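Thiamin pyrophosphokinase (Geobacillus thermodenitrificans, PDB 3K94) catalyses the transfer of a pyrophosphate group from ATP to thiamine, yielding thiamine diphosphate, the coenzyme form of vitamin B1. Local coordinates at residues L14-Y20 against R97-A101; R43-G49 against F66-W72. All blocks are in the same frame, centred on the assembly; numbering follows the deposited sequence.

Contact 1 of 2, residues L14-Y20 against R97-A101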
ATOM      1  N   LEU B  14       3.260 -13.198   4.590  1.00 22.39           N
ATOM      2  CA  LEU B  14       4.606 -13.647   4.207  1.00 24.37           C
ATOM      3  C   LEU B  14       4.550 -14.761   3.169  1.00 26.24           C
ATOM      4  O   LEU B  14       3.707 -15.636   3.257  1.00 27.48           O
ATOM      5  CB  LEU B  14       5.365 -14.188   5.425  1.00 22.16           C
ATOM      6  CG  LEU B  14       5.620 -13.283   6.630  1.00 33.14           C
ATOM      7  CD1 LEU B  14       6.226 -14.097   7.769  1.00 38.40           C
ATOM      8  CD2 LEU B  14       6.514 -12.121   6.274  1.00 26.98           C
ATOM      9  N   PRO B  15       5.466 -14.740   2.189  1.00 26.02           N
ATOM     10  CA  PRO B  15       5.627 -15.963   1.393  1.00 24.04           C
ATOM     11  C   PRO B  15       6.245 -17.057   2.260  1.00 24.63           C
ATOM     12  O   PRO B  15       6.675 -16.783   3.391  1.00 23.39           O
ATOM     13  CB  PRO B  15       6.643 -15.570   0.314  1.00 23.91           C
ATOM     14  CG  PRO B  15       7.076 -14.168   0.597  1.00 25.42           C
ATOM     15  CD  PRO B  15       6.521 -13.746   1.931  1.00 25.82           C
ATOM     16  N   ASP B  16       6.284 -18.277   1.741  1.00 27.00           N
ATOM     17  CA  ASP B  16       7.059 -19.349   2.357  1.00 30.74           C
ATOM     18  C   ASP B  16       8.546 -19.029   2.150  1.00 26.67           C
ATOM     19  O   ASP B  16       9.051 -19.057   1.026  1.00 26.36           O
ATOM     20  CB  ASP B  16       6.694 -20.703   1.720  1.00 35.74           C
ATOM     21  CG  ASP B  16       7.535 -21.867   2.257  1.00 36.57           C
ATOM     22  OD1 ASP B  16       8.397 -21.661   3.137  1.00 35.43           O
ATOM     23  OD2 ASP B  16       7.323 -23.003   1.788  1.00 42.32           O
ATOM     24  N   LEU B  17       9.239 -18.718   3.237  1.00 24.40           N
ATOM     25  CA  LEU B  17      10.618 -18.240   3.155  1.00 24.06           C
ATOM     26  C   LEU B  17      11.593 -19.300   2.650  1.00 29.16           C
ATOM     27  O   LEU B  17      12.685 -18.980   2.170  1.00 28.64           O
ATOM     28  CB  LEU B  17      11.074 -17.714   4.519  1.00 23.45           C
ATOM     29  CG  LEU B  17      10.283 -16.509   5.043  1.00 27.29           C
ATOM     30  CD1 LEU B  17      10.929 -15.997   6.322  1.00 29.09           C
ATOM     31  CD2 LEU B  17      10.201 -15.412   3.980  1.00 23.39           C
ATOM     32  N   ARG B  18      11.202 -20.566   2.751  1.00 28.01           N
ATOM     33  CA  ARG B  18      12.058 -21.628   2.255  1.00 30.41           C
ATOM     34  C   ARG B  18      12.352 -21.418   0.781  1.00 30.32           C
ATOM     35  O   ARG B  18      13.398 -21.822   0.283  1.00 29.31           O
ATOM     36  CB  ARG B  18      11.417 -22.991   2.473  1.00 37.28           C
ATOM     37  CG  ARG B  18      11.278 -23.376   3.932  1.00 43.32           C
ATOM     38  CD  ARG B  18      10.514 -24.672   4.056  1.00 50.95           C
ATOM     39  NE  ARG B  18       9.582 -24.830   2.945  1.00 58.65           N
ATOM     40  CZ  ARG B  18       8.582 -25.705   2.921  1.00 64.63           C
ATOM     41  NH1 ARG B  18       8.376 -26.507   3.958  1.00 66.63           N
ATOM     42  NH2 ARG B  18       7.788 -25.773   1.859  1.00 64.08           N
ATOM     43  N   PHE B  19      11.435 -20.777   0.074  1.00 27.65           N
ATOM     44  CA  PHE B  19      11.640 -20.597  -1.360  1.00 31.03           C
ATOM     45  C   PHE B  19      12.486 -19.375  -1.659  1.00 28.46           C
ATOM     46  O   PHE B  19      12.880 -19.151  -2.798  1.00 31.66           O
ATOM     47  CB  PHE B  19      10.306 -20.584  -2.112  1.00 38.75           C
ATOM     48  CG  PHE B  19       9.610 -21.915  -2.094  1.00 52.24           C
ATOM     49  CD1 PHE B  19      10.164 -23.007  -2.752  1.00 56.97           C
ATOM     50  CD2 PHE B  19       8.426 -22.091  -1.395  1.00 58.16           C
ATOM     51  CE1 PHE B  19       9.545 -24.244  -2.727  1.00 60.41           C
ATOM     52  CE2 PHE B  19       7.796 -23.325  -1.373  1.00 62.74           C
ATOM     53  CZ  PHE B  19       8.360 -24.404  -2.037  1.00 62.68           C
ATOM     54  N   TYR B  20      12.789 -18.604  -0.618  1.00 24.59           N
ATOM     55  CA  TYR B  20      13.674 -17.455  -0.759  1.00 26.81           C
ATOM     56  C   TYR B  20      15.017 -17.692  -0.084  1.00 27.11           C
ATOM     57  O   TYR B  20      15.803 -16.767   0.089  1.00 30.95           O
ATOM     58  CB  TYR B  20      13.011 -16.187  -0.208  1.00 29.86           C
ATOM     59  CG  TYR B  20      11.893 -15.699  -1.100  1.00 30.05           C
ATOM     60  CD1 TYR B  20      12.143 -14.809  -2.137  1.00 30.58           C
ATOM     61  CD2 TYR B  20      10.594 -16.169  -0.935  1.00 26.07           C
ATOM     62  CE1 TYR B  20      11.111 -14.373  -2.972  1.00 29.08           C
ATOM     63  CE2 TYR B  20       9.569 -15.753  -1.773  1.00 24.35           C
ATOM     64  CZ  TYR B  20       9.832 -14.849  -2.774  1.00 26.77           C
ATOM     65  OH  TYR B  20       8.807 -14.439  -3.587  1.00 29.06           O
ATOM     66  N   ARG B  97      15.846  -7.709  -0.062  1.00 20.06           N
ATOM     67  CA  ARG B  97      14.391  -7.906  -0.069  1.00 21.10           C
ATOM     68  C   ARG B  97      13.841  -7.709   1.326  1.00 23.52           C
ATOM     69  O   ARG B  97      14.418  -8.189   2.302  1.00 24.47           O
ATOM     70  CB  ARG B  97      14.017  -9.295  -0.595  1.00 20.64           C
ATOM     71  CG  ARG B  97      14.612  -9.587  -1.968  1.00 23.42           C
ATOM     72  CD  ARG B  97      14.086 -10.880  -2.570  1.00 26.01           C
ATOM     73  NE  ARG B  97      14.438 -10.989  -3.989  1.00 28.08           N
ATOM     74  CZ  ARG B  97      15.494 -11.645  -4.466  1.00 29.32           C
ATOM     75  NH1 ARG B  97      16.331 -12.270  -3.641  1.00 26.81           N
ATOM     76  NH2 ARG B  97      15.712 -11.682  -5.773  1.00 26.38           N
ATOM     77  N   LEU B  98      12.746  -6.963   1.415  1.00 22.89           N
ATOM     78  CA  LEU B  98      12.054  -6.734   2.672  1.00 19.60           C
ATOM     79  C   LEU B  98      10.769  -7.549   2.690  1.00 23.99           C
ATOM     80  O   LEU B  98       9.898  -7.366   1.837  1.00 22.19           O
ATOM     81  CB  LEU B  98      11.703  -5.253   2.835  1.00 20.39           C
ATOM     82  CG  LEU B  98      12.805  -4.278   2.427  1.00 25.10           C
ATOM     83  CD1 LEU B  98      12.356  -2.857   2.666  1.00 23.39           C
ATOM     84  CD2 LEU B  98      14.129  -4.587   3.181  1.00 24.24           C
ATOM     85  N   PHE B  99      10.670  -8.445   3.662  1.00 21.44           N
ATOM     86  CA  PHE B  99       9.507  -9.278   3.879  1.00 17.94           C
ATOM     87  C   PHE B  99       8.825  -8.789   5.147  1.00 18.41           C
ATOM     88  O   PHE B  99       9.444  -8.113   5.961  1.00 21.35           O
ATOM     89  CB  PHE B  99       9.928 -10.735   4.067  1.00 14.44           C
ATOM     90  CG  PHE B  99      10.670 -11.318   2.895  1.00 18.25           C
ATOM     91  CD1 PHE B  99      12.042 -11.243   2.823  1.00 16.61           C
ATOM     92  CD2 PHE B  99       9.984 -11.928   1.851  1.00 21.45           C
ATOM     93  CE1 PHE B  99      12.733 -11.776   1.747  1.00 19.18           C
ATOM     94  CE2 PHE B  99      10.658 -12.459   0.779  1.00 22.92           C
ATOM     95  CZ  PHE B  99      12.044 -12.387   0.724  1.00 25.96           C
ATOM     96  N   GLY B 100       7.554  -9.132   5.322  1.00 18.14           N
ATOM     97  CA  GLY B 100       6.819  -8.666   6.483  1.00 19.56           C
ATOM     98  C   GLY B 100       6.736  -7.144   6.549  1.00 19.94           C
ATOM     99  O   GLY B 100       6.620  -6.565   7.626  1.00 19.31           O
ATOM    100  N   ALA B 101       6.790  -6.493   5.398  1.00 21.19           N
ATOM    101  CA  ALA B 101       6.758  -5.037   5.367  1.00 22.58           C
ATOM    102  C   ALA B 101       5.414  -4.485   4.845  1.00 23.72           C
ATOM    103  O   ALA B 101       5.278  -3.284   4.648  1.00 21.09           O
ATOM    104  CB  ALA B 101       7.935  -4.496   4.544  1.00 21.58           C
TER

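Contact 2 of 2, residues R43-G49 against F66-W72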
ATOM      1  N   ARG B  43      19.221 -18.707  11.108  1.00 34.02           N
ATOM      2  CA  ARG B  43      19.833 -17.786  12.063  1.00 34.87           C
ATOM      3  C   ARG B  43      20.027 -16.412  11.447  1.00 29.05           C
ATOM      4  O   ARG B  43      20.737 -16.268  10.456  1.00 34.01           O
ATOM      5  CB  ARG B  43      21.180 -18.301  12.556  1.00 38.15           C
ATOM      6  CG  ARG B  43      21.695 -17.521  13.764  1.00 42.69           C
ATOM      7  CD  ARG B  43      23.150 -17.843  14.052  1.00 48.20           C
ATOM      8  NE  ARG B  43      23.575 -17.339  15.353  1.00 53.28           N
ATOM      9  CZ  ARG B  43      24.066 -16.123  15.551  1.00 57.52           C
ATOM     10  NH1 ARG B  43      24.192 -15.285  14.528  1.00 59.20           N
ATOM     11  NH2 ARG B  43      24.429 -15.745  16.770  1.00 58.38           N
ATOM     12  N   PRO B  44      19.391 -15.395  12.035  1.00 23.79           N
ATOM     13  CA  PRO B  44      19.589 -14.035  11.544  1.00 26.37           C
ATOM     14  C   PRO B  44      21.047 -13.669  11.763  1.00 27.43           C
ATOM     15  O   PRO B  44      21.584 -13.947  12.830  1.00 27.96           O
ATOM     16  CB  PRO B  44      18.701 -13.188  12.470  1.00 26.08           C
ATOM     17  CG  PRO B  44      17.856 -14.148  13.226  1.00 28.82           C
ATOM     18  CD  PRO B  44      18.618 -15.426  13.283  1.00 29.44           C
ATOM     19  N   VAL B  45      21.686 -13.057  10.782  1.00 26.44           N
ATOM     20  CA  VAL B  45      23.057 -12.637  10.995  1.00 31.90           C
ATOM     21  C   VAL B  45      23.017 -11.409  11.889  1.00 32.35           C
ATOM     22  O   VAL B  45      24.019 -11.008  12.493  1.00 33.11           O
ATOM     23  CB  VAL B  45      23.755 -12.342   9.675  1.00 34.37           C
ATOM     24  CG1 VAL B  45      23.798 -13.618   8.819  1.00 31.27           C
ATOM     25  CG2 VAL B  45      23.035 -11.225   8.950  1.00 33.73           C
ATOM     26  N   ARG B  46      21.823 -10.848  12.004  1.00 30.77           N
ATOM     27  CA  ARG B  46      21.622  -9.604  12.720  1.00 36.02           C
ATOM     28  C   ARG B  46      20.128  -9.420  12.972  1.00 29.34           C
ATOM     29  O   ARG B  46      19.318  -9.871  12.175  1.00 29.86           O
ATOM     30  CB  ARG B  46      22.166  -8.458  11.873  1.00 39.06           C
ATOM     31  CG  ARG B  46      22.259  -7.150  12.585  1.00 46.10           C
ATOM     32  CD  ARG B  46      23.241  -6.247  11.870  1.00 54.36           C
ATOM     33  NE  ARG B  46      24.623  -6.654  12.105  1.00 59.50           N
ATOM     34  CZ  ARG B  46      25.554  -5.864  12.635  1.00 63.74           C
ATOM     35  NH1 ARG B  46      25.258  -4.614  12.982  1.00 61.10           N
ATOM     36  NH2 ARG B  46      26.788  -6.319  12.810  1.00 66.73           N
ATOM     37  N   ALA B  47      19.767  -8.799  14.093  1.00 22.81           N
ATOM     38  CA  ALA B  47      18.377  -8.424  14.351  1.00 24.83           C
ATOM     39  C   ALA B  47      18.276  -6.977  14.840  1.00 28.69           C
ATOM     40  O   ALA B  47      19.204  -6.445  15.444  1.00 31.22           O
ATOM     41  CB  ALA B  47      17.729  -9.368  15.356  1.00 22.60           C
ATOM     42  N   PHE B  48      17.143  -6.346  14.571  1.00 26.41           N
ATOM     43  CA  PHE B  48      16.930  -4.948  14.926  1.00 27.93           C
ATOM     44  C   PHE B  48      15.566  -4.784  15.568  1.00 27.08           C
ATOM     45  O   PHE B  48      14.567  -5.260  15.036  1.00 27.10           O
ATOM     46  CB  PHE B  48      16.960  -4.078  13.678  1.00 28.27           C
ATOM     47  CG  PHE B  48      18.274  -4.071  12.970  1.00 29.44           C
ATOM     48  CD1 PHE B  48      18.579  -5.048  12.041  1.00 29.08           C
ATOM     49  CD2 PHE B  48      19.195  -3.064  13.207  1.00 29.43           C
ATOM     50  CE1 PHE B  48      19.787  -5.029  11.369  1.00 29.82           C
ATOM     51  CE2 PHE B  48      20.400  -3.036  12.533  1.00 28.17           C
ATOM     52  CZ  PHE B  48      20.702  -4.022  11.616  1.00 27.53           C
ATOM     53  N   GLY B  49      15.529  -4.086  16.694  1.00 24.77           N
ATOM     54  CA  GLY B  49      14.296  -3.905  17.437  1.00 24.50           C
ATOM     55  C   GLY B  49      14.486  -4.158  18.920  1.00 27.24           C
ATOM     56  O   GLY B  49      15.572  -4.556  19.367  1.00 29.73           O
ATOM     57  N   PHE B  66      19.352 -18.838  20.146  1.00 29.89           N
ATOM     58  CA  PHE B  66      20.541 -18.053  19.805  1.00 29.23           C
ATOM     59  C   PHE B  66      20.974 -17.146  20.962  1.00 29.14           C
ATOM     60  O   PHE B  66      20.716 -15.939  20.937  1.00 27.52           O
ATOM     61  CB  PHE B  66      20.272 -17.181  18.575  1.00 30.81           C
ATOM     62  CG  PHE B  66      19.594 -17.906  17.453  1.00 34.73           C
ATOM     63  CD1 PHE B  66      20.243 -18.918  16.774  1.00 37.88           C
ATOM     64  CD2 PHE B  66      18.314 -17.558  17.060  1.00 34.26           C
ATOM     65  CE1 PHE B  66      19.614 -19.584  15.731  1.00 34.64           C
ATOM     66  CE2 PHE B  66      17.690 -18.218  16.028  1.00 36.65           C
ATOM     67  CZ  PHE B  66      18.350 -19.238  15.363  1.00 32.98           C
ATOM     68  N   PRO B  67      21.622 -17.723  21.981  1.00 31.35           N
ATOM     69  CA  PRO B  67      22.044 -16.922  23.139  1.00 32.31           C
ATOM     70  C   PRO B  67      22.965 -15.780  22.740  1.00 33.77           C
ATOM     71  O   PRO B  67      22.974 -14.742  23.391  1.00 36.93           O
ATOM     72  CB  PRO B  67      22.797 -17.930  24.016  1.00 31.13           C
ATOM     73  CG  PRO B  67      22.237 -19.251  23.640  1.00 37.27           C
ATOM     74  CD  PRO B  67      21.899 -19.157  22.164  1.00 35.07           C
ATOM     75  N   ASP B  68      23.713 -15.966  21.662  1.00 32.53           N
ATOM     76  CA  ASP B  68      24.690 -14.980  21.233  1.00 36.81           C
ATOM     77  C   ASP B  68      24.185 -14.069  20.118  1.00 36.55           C
ATOM     78  O   ASP B  68      24.981 -13.406  19.453  1.00 38.78           O
ATOM     79  CB  ASP B  68      25.972 -15.689  20.772  1.00 46.25           C
ATOM     80  CG  ASP B  68      25.715 -16.694  19.649  1.00 54.48           C
ATOM     81  OD1 ASP B  68      26.679 -17.038  18.925  1.00 61.37           O
ATOM     82  OD2 ASP B  68      24.550 -17.137  19.488  1.00 50.16           O
ATOM     83  N   LEU B  69      22.875 -14.032  19.895  1.00 33.14           N
ATOM     84  CA  LEU B  69      22.348 -13.252  18.776  1.00 33.94           C
ATOM     85  C   LEU B  69      22.817 -11.799  18.891  1.00 36.10           C
ATOM     86  O   LEU B  69      22.843 -11.239  19.977  1.00 34.60           O
ATOM     87  CB  LEU B  69      20.823 -13.311  18.745  1.00 37.20           C
ATOM     88  CG  LEU B  69      20.120 -13.299  17.381  1.00 41.77           C
ATOM     89  CD1 LEU B  69      18.692 -12.842  17.546  1.00 38.54           C
ATOM     90  CD2 LEU B  69      20.840 -12.421  16.379  1.00 48.22           C
ATOM     91  N   ASP B  70      23.210 -11.199  17.774  1.00 36.53           N
ATOM     92  CA  ASP B  70      23.552  -9.786  17.758  1.00 36.29           C
ATOM     93  C   ASP B  70      22.285  -8.962  17.499  1.00 36.32           C
ATOM     94  O   ASP B  70      21.819  -8.873  16.366  1.00 32.98           O
ATOM     95  CB  ASP B  70      24.605  -9.499  16.682  1.00 42.23           C
ATOM     96  CG  ASP B  70      25.089  -8.056  16.708  1.00 49.18           C
ATOM     97  OD1 ASP B  70      25.006  -7.431  17.784  1.00 53.15           O
ATOM     98  OD2 ASP B  70      25.551  -7.545  15.661  1.00 47.90           O
ATOM     99  N   VAL B  71      21.723  -8.378  18.555  1.00 34.47           N
ATOM    100  CA  VAL B  71      20.521  -7.566  18.416  1.00 37.62           C
ATOM    101  C   VAL B  71      20.858  -6.089  18.533  1.00 38.88           C
ATOM    102  O   VAL B  71      21.640  -5.688  19.397  1.00 38.49           O
ATOM    103  CB  VAL B  71      19.467  -7.913  19.479  1.00 35.59           C
ATOM    104  CG1 VAL B  71      18.233  -7.068  19.271  1.00 27.30           C
ATOM    105  CG2 VAL B  71      19.109  -9.383  19.406  1.00 40.46           C
ATOM    106  N   TRP B  72      20.279  -5.283  17.654  1.00 32.67           N
ATOM    107  CA  TRP B  72      20.461  -3.836  17.712  1.00 34.97           C
ATOM    108  C   TRP B  72      19.169  -3.160  18.139  1.00 32.09           C
ATOM    109  O   TRP B  72      18.110  -3.392  17.555  1.00 31.60           O
ATOM    110  CB  TRP B  72      20.975  -3.298  16.377  1.00 39.23           C
ATOM    111  CG  TRP B  72      22.359  -3.771  16.118  1.00 49.89           C
ATOM    112  CD1 TRP B  72      22.734  -5.002  15.654  1.00 51.59           C
ATOM    113  CD2 TRP B  72      23.569  -3.045  16.357  1.00 56.53           C
ATOM    114  NE1 TRP B  72      24.103  -5.078  15.571  1.00 55.66           N
ATOM    115  CE2 TRP B  72      24.640  -3.891  15.999  1.00 59.50           C
ATOM    116  CE3 TRP B  72      23.850  -1.761  16.835  1.00 56.90           C
ATOM    117  CZ2 TRP B  72      25.971  -3.491  16.098  1.00 62.94           C
ATOM    118  CZ3 TRP B  72      25.170  -1.365  16.931  1.00 61.12           C
ATOM    119  CH2 TRP B  72      26.216  -2.227  16.565  1.00 64.22           C
TER

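Contact 1 of 2, residues L14-Y20 against R97-A101
Phe99 turns the edge of its ring to the face of Tyr20 in a T-shaped pair, with ring centroids 5.1 Å apart and planes at 67°. Its CE2 stands 3.9 Å above the middle of the Tyr20 ring, and its CZ comes 3.7 Å from Tyr20 CD1. Phe99 CG lies beside the backbone N and anti to the carbonyl carbon (chi1 -60°), which carries the ring out from strand 97-99 to the loop residues. There Pro15 lies at the ring's edge, its CG 3.9 Å from Phe99 CD2, the two side chains crossing nearly at right angles. Leu17 instead covers a face: its CD2 sits 4.1 Å above the Phe99 plane, displaced toward the rim. Further along, Leu14 CD2 lies against Gly100, just past the strand's end, 3.3 Å from Gly100 N and a tight 3.5 Å from Gly100 CA. Val127 of the neighbouring strand 125-128 touches Pro15, Tyr20 and Phe99, and the Phe99 ring makes a second edge-to-face pair with His4. Arg97 directs its charge elsewhere, to Glu125. No polar bond joins the two segments; ring packing and burial of apolar surface hold the loop after strand 4-6 against the parallel, Rossmann-like part of the sheet.

Contact 2 of 2, residues R43-G49 against F66-W72
Ala47 and Phe48 pair in parallel register with Val71 and Trp72, their CA atoms 4.7 and 4.6 Å apart. Three backbone hydrogen bonds form the ladder: Ala47 N to Asp70 O, Trp72 N to Ala47 O at 2.7 Å, and Gly49 N to Trp72 O, the last nearly linear at the carbonyl (169°). At the other end a type I turn, Phe66 to Leu69, leads from helix 56-65 toward strand 71-72. The segments thus belong to a beta-alpha-beta crossover, strand 46-48, helix 56-65, strand 71-72, in which strand 71-72 is an edge strand of its sheet within the chain. Side chains alternate: Ala47 and Val71 share one face, where Ala47 CB also meets Leu69 CD1, while Phe48 and Trp72 lie side by side on the other. Their rings are slid apart, so the contact is mainly Phe48 CD2 against Trp72 CB at 3.6 Å. The bend of Arg46 at chi3 (-74°) lays its guanidinium almost parallel to the indole of Trp72, the planes 16° apart, but Arg46 NH1 stands 2.9 Å from Trp72 NE1, two donors that cannot bond, so the exact guanidinium position is doubtful. Asp70 OD2 accepts a hydrogen bond from Trp72 NE1 and sits over a face of the Arg46 guanidinium, 3.3 Å from Arg46 NH2, a salt bridge of charges alone. Near the turn, the extended Arg43 chain passes its CG over the Phe66 ring, 3.9 Å from the centroid, in a CH-pi contact. Arg43 NH2 makes a hydrogen-bonded salt bridge to Asp68 OD2 at 3.1 Å, the oxygen in the guanidinium plane but NH2 above the carboxylate plane.

In the fold
Both contacts involve the same mixed sheet at separate places: strand 71-72 of contact 2 is its outermost parallel strand, and strand 97-99 of contact 1 lies beyond 46-48, 28-30 and 4-6. Their centres are 18 Å apart and their nearest atoms about 10 Å, so they do not touch. Along the chain, contact 2 is nested within the loop that contact 1 closes. Helix 33-40 borders both, receiving Leu14 and Leu17 from contact 1 and Pro44, Ala47 and Phe66 from contact 2. Contact 2 and segment 97-101 belong to the catalytic domain of the thiamin pyrophosphokinase family, though no catalytic residue can be named among these segments.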